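Amidohydrolase 3 domain-containing protein (Pyrococcus furiosus, PDB 3ICJ) is uncharacterized, but binds two zinc ions and probably hydrolyses carbon-nitrogen bonds other than peptide bonds. Local coordinates at residues V93-F97 with P442-I446; V244-K250 with S270-K276; L429-T433 with L469-S474. All blocks are in the same frame, centred on the assembly; numbering follows the deposited sequence.

Contact 1. Residues V93-F97 with P442-I446; sequences VMPAF and PWVSI
Phe97 sends its phenyl ring from the strand to the first turn of helix 442-451, where the aromatic and CH-pi contacts gather. Pro442 lies over one face of the ring: its CB stands 3.6 Å from the Phe97 ring centroid and only 5° off the ring normal, an almost centred CH-pi contact, while Pro442 CG reaches Phe97 CD2 at 3.6 Å. At its far end the same ring turns edge-on to Trp443 in a T-shaped pair, with the planes at 90° and the centroids of the Phe97 ring and the Trp443 six-membered ring 5.2 Å apart. The point of the edge is Phe97 CZ, 3.6 Å from Trp443 CZ2 and offset toward the rim of the indole. A chi1 of -69° sets Phe97 CG anti to the carbonyl carbon and turns the ring so that its face meets Pro442 and its CZ edge Trp443. Strand 92-102 leads to the zinc ligands His101, near its end, and His103, just beyond it, the HxH motif at the end of the first barrel strand of amidohydrolases, although this contact lies away from the metals. A sulfur contact adds to the aromatic pair: Met94 SD comes obliquely to the indole, 4.0 Å from Trp443 CH2. Among the aliphatic contacts, Ile446 CD1, one turn along the helix, touches Phe97 CE1 at 3.5 Å. Arg499 adds a cation-pi contact to Trp443.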
loop_
_atom_site.group_PDB
_atom_site.type_symbol
_atom_site.label_atom_id
_atom_site.label_comp_id
_atom_site.label_asym_id
_atom_site.label_seq_id
_atom_site.Cartn_x
_atom_site.Cartn_y
_atom_site.Cartn_z
ATOM N N VAL A 93 0.293 -22.286 -12.451
ATOM C CA VAL A 93 0.587 -21.825 -11.093
ATOM C C VAL A 93 1.657 -20.715 -11.180
ATOM O O VAL A 93 2.507 -20.741 -12.069
ATOM C CB VAL A 93 1.051 -22.991 -10.185
ATOM C CG1 VAL A 93 1.372 -22.524 -8.775
ATOM C CG2 VAL A 93 -0.010 -24.108 -10.120
ATOM N N MET A 94 1.603 -19.746 -10.268
ATOM C CA MET A 94 2.673 -18.722 -10.148
ATOM C C MET A 94 2.820 -18.274 -8.681
ATOM O O MET A 94 1.876 -18.450 -7.892
ATOM C CB MET A 94 2.381 -17.521 -11.094
ATOM C CG MET A 94 1.185 -16.590 -10.703
ATOM S SD MET A 94 1.073 -15.030 -11.668
ATOM C CE MET A 94 2.159 -13.977 -10.695
ATOM N N PRO A 95 3.985 -17.684 -8.302
ATOM C CA PRO A 95 4.091 -17.120 -6.955
ATOM C C PRO A 95 2.990 -16.082 -6.757
ATOM O O PRO A 95 2.647 -15.344 -7.709
ATOM C CB PRO A 95 5.476 -16.442 -6.962
ATOM C CG PRO A 95 6.237 -17.159 -8.051
ATOM C CD PRO A 95 5.203 -17.423 -9.102
ATOM N N ALA A 96 2.398 -16.066 -5.560
ATOM C CA ALA A 96 1.368 -15.100 -5.249
ATOM C C ALA A 96 1.936 -13.678 -5.272
ATOM O O ALA A 96 3.149 -13.470 -5.098
ATOM C CB ALA A 96 0.711 -15.411 -3.900
ATOM N N PHE A 97 1.059 -12.716 -5.536
ATOM C CA PHE A 97 1.457 -11.316 -5.552
ATOM C C PHE A 97 1.886 -10.866 -4.164
ATOM O O PHE A 97 1.403 -11.381 -3.155
ATOM C CB PHE A 97 0.333 -10.432 -6.088
ATOM C CG PHE A 97 0.064 -10.633 -7.555
ATOM C CD1 PHE A 97 0.949 -10.151 -8.504
ATOM C CD2 PHE A 97 -1.067 -11.337 -7.981
ATOM C CE1 PHE A 97 0.726 -10.357 -9.876
ATOM C CE2 PHE A 97 -1.316 -11.524 -9.363
ATOM C CZ PHE A 97 -0.405 -11.039 -10.299
ATOM N N PRO A 442 -3.845 -6.469 -8.875
ATOM C CA PRO A 442 -2.491 -6.425 -9.385
ATOM C C PRO A 442 -2.435 -6.404 -10.914
ATOM O O PRO A 442 -1.567 -5.731 -11.474
ATOM C CB PRO A 442 -1.858 -7.707 -8.826
ATOM C CG PRO A 442 -2.737 -8.117 -7.712
ATOM C CD PRO A 442 -4.097 -7.697 -8.103
ATOM N N TRP A 443 -3.372 -7.095 -11.563
ATOM C CA TRP A 443 -3.453 -7.156 -13.028
ATOM C C TRP A 443 -3.667 -5.796 -13.665
ATOM O O TRP A 443 -3.173 -5.559 -14.759
ATOM C CB TRP A 443 -4.514 -8.170 -13.522
ATOM C CG TRP A 443 -4.231 -9.586 -13.051
ATOM C CD1 TRP A 443 -4.937 -10.300 -12.113
ATOM C CD2 TRP A 443 -3.135 -10.431 -13.455
ATOM N NE1 TRP A 443 -4.350 -11.532 -11.916
ATOM C CE2 TRP A 443 -3.245 -11.638 -12.725
ATOM C CE3 TRP A 443 -2.069 -10.281 -14.357
ATOM C CZ2 TRP A 443 -2.338 -12.705 -12.889
ATOM C CZ3 TRP A 443 -1.163 -11.344 -14.518
ATOM C CH2 TRP A 443 -1.308 -12.534 -13.785
ATOM N N VAL A 444 -4.352 -4.901 -12.947
ATOM C CA VAL A 444 -4.615 -3.549 -13.423
ATOM C C VAL A 444 -3.323 -2.708 -13.338
ATOM O O VAL A 444 -3.054 -1.906 -14.223
ATOM C CB VAL A 444 -5.839 -2.917 -12.643
ATOM C CG1 VAL A 444 -6.025 -1.434 -12.939
ATOM C CG2 VAL A 444 -7.137 -3.681 -12.962
ATOM N N SER A 445 -2.513 -2.916 -12.295
ATOM C CA SER A 445 -1.207 -2.263 -12.185
ATOM C C SER A 445 -0.129 -2.867 -13.111
ATOM O O SER A 445 0.761 -2.156 -13.560
ATOM C CB SER A 445 -0.692 -2.258 -10.735
ATOM O OG SER A 445 -1.391 -1.301 -9.957
ATOM N N ILE A 446 -0.202 -4.174 -13.366
ATOM C CA ILE A 446 0.690 -4.851 -14.317
ATOM C C ILE A 446 0.493 -4.284 -15.740
ATOM O O ILE A 446 1.476 -3.995 -16.446
ATOM C CB ILE A 446 0.480 -6.395 -14.280
ATOM C CG1 ILE A 446 1.175 -6.983 -13.050
ATOM C CG2 ILE A 446 1.056 -7.104 -15.542
ATOM C CD1 ILE A 446 0.665 -8.314 -12.730
#

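Contact 2. Residues V244-K250 with S270-K276; sequences VGEKALK and SPELLDK
The carboxylate of Glu246 has a methyl of Leu273 over one face, CD2 lying 3.7 Å from Glu246 CD, and lysines at its OE1 end. Lys276, extended beyond CG, brings NZ to Glu246 OE1 at 2.9 Å on the syn side, 22° out of the carboxylate plane, in a hydrogen-bonded salt bridge. Lys250, one turn on from Glu246, makes a long second bridge, NZ to Glu246 OE1 at 3.7 Å. The bend of Glu246 at chi2 (-100°) folds the acid back to this meeting point. Without the carboxylate, as with an alanine here, the ammonium groups of Lys250 and Lys276 are likely to be left close together with no shared anion, and Leu273 CD2 to lose its cover. Deeper in, Leu273 CD1 packs on Leu249 CD2 at 3.9 Å and on the backbone at Gly245, the N-cap residue of helix 246-257. Leu273 CD1 also lies 3.4 Å from Val244 O, which accepts a nearly straight bond (170°) from Ser270 N at 2.8 Å, the donor standing above the carbonyl plane. This bond prolongs the parallel pairing of strands 236-244 and 264-269 to where each gives way to its helix, as expected of consecutive beta-alpha units in an amidohydrolase barrel.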
loop_
_atom_site.group_PDB
_atom_site.type_symbol
_atom_site.label_atom_id
_atom_site.label_comp_id
_atom_site.label_asym_id
_atom_site.label_seq_id
_atom_site.Cartn_x
_atom_site.Cartn_y
_atom_site.Cartn_z
ATOM N N VAL A 244 1.684 1.899 10.390
ATOM C CA VAL A 244 0.911 1.193 11.409
ATOM C C VAL A 244 0.994 2.023 12.714
ATOM O O VAL A 244 2.083 2.178 13.288
ATOM C CB VAL A 244 1.437 -0.273 11.626
ATOM C CG1 VAL A 244 0.613 -0.998 12.669
ATOM C CG2 VAL A 244 1.464 -1.075 10.312
ATOM N N GLY A 245 -0.143 2.587 13.136
ATOM C CA GLY A 245 -0.247 3.342 14.388
ATOM C C GLY A 245 -0.579 2.456 15.580
ATOM O O GLY A 245 -0.634 1.232 15.450
ATOM N N GLU A 246 -0.818 3.079 16.734
ATOM C CA GLU A 246 -1.055 2.374 18.000
ATOM C C GLU A 246 -2.171 1.335 17.915
ATOM O O GLU A 246 -1.936 0.166 18.245
ATOM C CB GLU A 246 -1.355 3.349 19.155
ATOM C CG GLU A 246 -0.225 4.310 19.511
ATOM C CD GLU A 246 0.591 3.892 20.740
ATOM O OE1 GLU A 246 0.224 2.906 21.418
ATOM O OE2 GLU A 246 1.605 4.572 21.030
ATOM N N LYS A 247 -3.366 1.754 17.488
ATOM C CA LYS A 247 -4.528 0.857 17.449
ATOM C C LYS A 247 -4.465 -0.226 16.366
ATOM O O LYS A 247 -4.908 -1.352 16.608
ATOM C CB LYS A 247 -5.846 1.650 17.371
ATOM C CG LYS A 247 -6.196 2.314 18.704
ATOM C CD LYS A 247 -7.428 3.203 18.618
ATOM C CE LYS A 247 -7.764 3.719 20.010
ATOM N NZ LYS A 247 -8.824 4.779 20.007
ATOM N N ALA A 248 -3.927 0.118 15.197
ATOM C CA ALA A 248 -3.681 -0.879 14.149
ATOM C C ALA A 248 -2.715 -1.984 14.587
ATOM O O ALA A 248 -2.995 -3.138 14.323
ATOM C CB ALA A 248 -3.212 -0.241 12.865
ATOM N N LEU A 249 -1.605 -1.622 15.246
ATOM C CA LEU A 249 -0.702 -2.598 15.885
ATOM C C LEU A 249 -1.394 -3.462 16.942
ATOM O O LEU A 249 -1.254 -4.682 16.909
ATOM C CB LEU A 249 0.564 -1.937 16.465
ATOM C CG LEU A 249 1.626 -2.901 17.044
ATOM C CD1 LEU A 249 2.174 -3.835 15.963
ATOM C CD2 LEU A 249 2.766 -2.133 17.657
ATOM N N LYS A 250 -2.145 -2.841 17.859
ATOM C CA LYS A 250 -2.903 -3.600 18.863
ATOM C C LYS A 250 -3.836 -4.606 18.188
ATOM O O LYS A 250 -3.952 -5.741 18.646
ATOM C CB LYS A 250 -3.725 -2.684 19.783
ATOM C CG LYS A 250 -2.964 -1.922 20.857
ATOM C CD LYS A 250 -3.973 -1.308 21.836
ATOM C CE LYS A 250 -3.305 -0.510 22.965
ATOM N NZ LYS A 250 -2.205 0.333 22.414
ATOM N N SER A 270 4.443 3.554 12.631
ATOM C CA SER A 270 4.668 4.983 12.827
ATOM C C SER A 270 5.719 5.189 13.945
ATOM O O SER A 270 5.788 4.382 14.901
ATOM C CB SER A 270 3.355 5.715 13.133
ATOM O OG SER A 270 3.043 5.673 14.507
ATOM N N PRO A 271 6.573 6.253 13.820
ATOM C CA PRO A 271 7.683 6.506 14.756
ATOM C C PRO A 271 7.279 6.787 16.211
ATOM O O PRO A 271 8.111 6.644 17.105
ATOM C CB PRO A 271 8.401 7.739 14.147
ATOM C CG PRO A 271 7.394 8.364 13.204
ATOM C CD PRO A 271 6.630 7.192 12.670
ATOM N N GLU A 272 6.022 7.174 16.434
ATOM C CA GLU A 272 5.443 7.314 17.780
ATOM C C GLU A 272 5.524 6.035 18.594
ATOM O O GLU A 272 5.579 6.089 19.800
ATOM C CB GLU A 272 3.975 7.731 17.706
ATOM C CG GLU A 272 3.758 9.189 17.308
ATOM C CD GLU A 272 3.773 9.391 15.800
ATOM O OE1 GLU A 272 3.389 8.445 15.065
ATOM O OE2 GLU A 272 4.171 10.494 15.355
ATOM N N LEU A 273 5.504 4.886 17.927
ATOM C CA LEU A 273 5.605 3.595 18.599
ATOM C C LEU A 273 7.005 3.228 19.114
ATOM O O LEU A 273 7.116 2.296 19.898
ATOM C CB LEU A 273 5.065 2.458 17.704
ATOM C CG LEU A 273 3.529 2.415 17.707
ATOM C CD1 LEU A 273 3.009 1.597 16.535
ATOM C CD2 LEU A 273 3.066 1.810 19.028
ATOM N N LEU A 274 8.053 3.934 18.681
ATOM C CA LEU A 274 9.431 3.649 19.145
ATOM C C LEU A 274 9.657 3.710 20.660
ATOM O O LEU A 274 10.418 2.892 21.194
ATOM C CB LEU A 274 10.468 4.518 18.434
ATOM C CG LEU A 274 10.717 4.173 16.961
ATOM C CD1 LEU A 274 11.333 5.368 16.244
ATOM C CD2 LEU A 274 11.573 2.927 16.810
ATOM N N ASP A 275 9.010 4.661 21.348
ATOM C CA ASP A 275 9.104 4.739 22.799
ATOM C C ASP A 275 8.722 3.423 23.503
ATOM O O ASP A 275 9.455 2.963 24.372
ATOM C CB ASP A 275 8.244 5.872 23.368
ATOM C CG ASP A 275 8.784 7.265 23.065
ATOM O OD1 ASP A 275 9.952 7.447 22.658
ATOM O OD2 ASP A 275 7.997 8.207 23.249
ATOM N N LYS A 276 7.592 2.821 23.110
ATOM C CA LYS A 276 7.110 1.591 23.738
ATOM C C LYS A 276 7.960 0.384 23.344
ATOM O O LYS A 276 8.228 -0.483 24.186
ATOM C CB LYS A 276 5.626 1.345 23.411
ATOM C CG LYS A 276 4.664 2.272 24.164
ATOM C CD LYS A 276 3.226 2.013 23.744
ATOM C CE LYS A 276 2.280 2.961 24.487
ATOM N NZ LYS A 276 0.846 2.613 24.256
#

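Contact 3. Residues L429-T433 with L469-S474; sequences LGFST and LYTHGS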
loop_
_atom_site.group_PDB
_atom_site.type_symbol
_atom_site.label_atom_id
_atom_site.label_comp_id
_atom_site.label_asym_id
_atom_site.label_seq_id
_atom_site.Cartn_x
_atom_site.Cartn_y
_atom_site.Cartn_z
ATOM N N LEU A 429 13.722 -3.205 -6.888
ATOM C CA LEU A 429 12.472 -2.449 -6.990
ATOM C C LEU A 429 11.287 -3.396 -6.837
ATOM O O LEU A 429 11.376 -4.553 -7.195
ATOM C CB LEU A 429 12.393 -1.648 -8.305
ATOM C CG LEU A 429 11.133 -0.795 -8.498
ATOM C CD1 LEU A 429 11.440 0.625 -8.874
ATOM C CD2 LEU A 429 10.260 -1.432 -9.555
ATOM N N GLY A 430 10.191 -2.898 -6.286
ATOM C CA GLY A 430 9.001 -3.725 -6.078
ATOM C C GLY A 430 7.764 -2.933 -6.445
ATOM O O GLY A 430 7.801 -1.695 -6.456
ATOM N N PHE A 431 6.678 -3.656 -6.752
ATOM C CA PHE A 431 5.432 -3.039 -7.150
ATOM C C PHE A 431 4.416 -3.044 -6.031
ATOM O O PHE A 431 4.350 -3.987 -5.230
ATOM C CB PHE A 431 4.833 -3.711 -8.389
ATOM C CG PHE A 431 5.479 -3.307 -9.698
ATOM C CD1 PHE A 431 6.453 -2.304 -9.762
ATOM C CD2 PHE A 431 5.094 -3.939 -10.878
ATOM C CE1 PHE A 431 7.030 -1.947 -10.991
ATOM C CE2 PHE A 431 5.661 -3.585 -12.104
ATOM C CZ PHE A 431 6.628 -2.581 -12.159
ATOM N N SER A 432 3.622 -1.978 -6.001
ATOM C CA SER A 432 2.582 -1.779 -5.014
ATOM C C SER A 432 1.472 -0.919 -5.580
ATOM O O SER A 432 1.593 -0.376 -6.677
ATOM C CB SER A 432 3.138 -1.119 -3.751
ATOM O OG SER A 432 3.927 0.040 -4.020
ATOM N N THR A 433 0.394 -0.793 -4.813
ATOM C CA THR A 433 -0.752 -0.005 -5.218
ATOM C C THR A 433 -0.957 1.246 -4.375
ATOM O O THR A 433 -1.620 2.186 -4.831
ATOM C CB THR A 433 -2.036 -0.855 -5.171
ATOM O OG1 THR A 433 -2.241 -1.353 -3.839
ATOM C CG2 THR A 433 -1.911 -2.031 -6.122
ATOM N N LEU A 469 8.663 -8.106 -10.650
ATOM C CA LEU A 469 8.587 -6.958 -9.712
ATOM C C LEU A 469 7.430 -7.016 -8.712
ATOM O O LEU A 469 7.556 -6.554 -7.580
ATOM C CB LEU A 469 8.569 -5.624 -10.484
ATOM C CG LEU A 469 9.859 -5.462 -11.305
ATOM C CD1 LEU A 469 9.723 -4.326 -12.327
ATOM C CD2 LEU A 469 11.106 -5.299 -10.438
ATOM N N TYR A 470 6.327 -7.616 -9.114
ATOM C CA TYR A 470 5.150 -7.726 -8.267
ATOM C C TYR A 470 5.145 -8.995 -7.411
ATOM O O TYR A 470 4.216 -9.237 -6.673
ATOM C CB TYR A 470 3.897 -7.678 -9.130
ATOM C CG TYR A 470 2.761 -6.845 -8.602
ATOM C CD1 TYR A 470 2.003 -6.075 -9.447
ATOM C CD2 TYR A 470 2.437 -6.846 -7.267
ATOM C CE1 TYR A 470 0.961 -5.340 -8.980
ATOM C CE2 TYR A 470 1.404 -6.109 -6.795
ATOM C CZ TYR A 470 0.666 -5.356 -7.656
ATOM O OH TYR A 470 -0.370 -4.622 -7.187
ATOM N N THR A 471 6.200 -9.787 -7.520
ATOM C CA THR A 471 6.388 -10.960 -6.695
ATOM C C THR A 471 7.702 -10.924 -5.910
ATOM O O THR A 471 7.734 -10.493 -4.777
ATOM C CB THR A 471 6.264 -12.253 -7.523
ATOM O OG1 THR A 471 7.134 -12.188 -8.647
ATOM C CG2 THR A 471 4.857 -12.449 -8.015
ATOM N N HIS A 472 8.787 -11.369 -6.526
ATOM C CA HIS A 472 10.081 -11.389 -5.875
ATOM C C HIS A 472 10.634 -9.988 -5.666
ATOM O O HIS A 472 11.314 -9.732 -4.705
ATOM C CB HIS A 472 11.085 -12.256 -6.644
ATOM C CG HIS A 472 12.330 -12.571 -5.874
ATOM N ND1 HIS A 472 13.590 -12.327 -6.362
ATOM C CD2 HIS A 472 12.505 -13.104 -4.644
ATOM C CE1 HIS A 472 14.487 -12.707 -5.475
ATOM N NE2 HIS A 472 13.854 -13.177 -4.422
ATOM N N GLY A 473 10.311 -9.084 -6.572
ATOM C CA GLY A 473 10.809 -7.711 -6.493
ATOM C C GLY A 473 10.339 -7.083 -5.194
ATOM O O GLY A 473 11.135 -6.612 -4.382
ATOM N N SER A 474 9.025 -7.128 -4.994
ATOM C CA SER A 474 8.397 -6.690 -3.769
ATOM C C SER A 474 8.947 -7.371 -2.510
ATOM O O SER A 474 9.201 -6.701 -1.508
ATOM C CB SER A 474 6.903 -6.916 -3.878
ATOM O OG SER A 474 6.299 -5.890 -4.644
#
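Phe431, Leu469 and Tyr470 carry most of this buried contact, in which helix 463-477 lies against strand 429-431 with the axes of the two short segments 6.0 Å apart at closest approach. Leu469 lies over one face of the Phe431 ring: its CB is 3.7 Å from the ring centroid and 3° off the normal, and Leu469 CD1 goes on to touch Phe431 CZ at 3.6 Å. With CG anti to the carbonyl carbon (chi1 -78°), Phe431 puts its ring against Leu469 and its own CB over a face of Tyr470, 3.9 Å from the tyrosine ring centroid and toward the rim. The hydroxyl end of Tyr470 reaches Thr433, OH to CG2 3.2 Å, the side chains crossing at about a right angle; Thr433 OG1 is hydrogen-bonded to Asp99. Phe431 N gives a hydrogen bond to Leu469 O, 3.1 Å, with the donor well above the carbonyl plane. That carbonyl stands in the wider pi-type turn at 469-473, where it also takes a weak bond from Ser474 N. Glycines permit the closeness: a side chain on Gly430 would run into Ser474 CA, and one on Gly473 into Leu429 O. The buried Phe431 N-H is thus taken up chiefly by Leu469 O, with a weak bond to Ser474 OG, which ties helix 463-477 to Phe98 O and Ser100 OG of strand 92-102, an arrangement consistent with a firm approach to the zinc ligand Asp434.

Contacts 1 and 3 adjoin, their centres 10 Å apart, and share an aromatic junction: Phe97 of contact 1 meets Tyr470 of contact 3 edge-to-face, and Pro442 also touches that tyrosine. Their segments alternate along the chain. Strands 92-102 and 429-431 belong to the start and end of the barrel, and helices 442-451 and 463-477 pack beside them, near the zinc ligands His101 and Asp434. Contact 2, between two successive beta-alpha units, lies on the opposite side of the chain's centre from contact 1, its centre about 30 Å from that of contact 1 and 25 Å from that of contact 3; there the side chain of Val244 is about 7 Å from that of the zinc ligand His103.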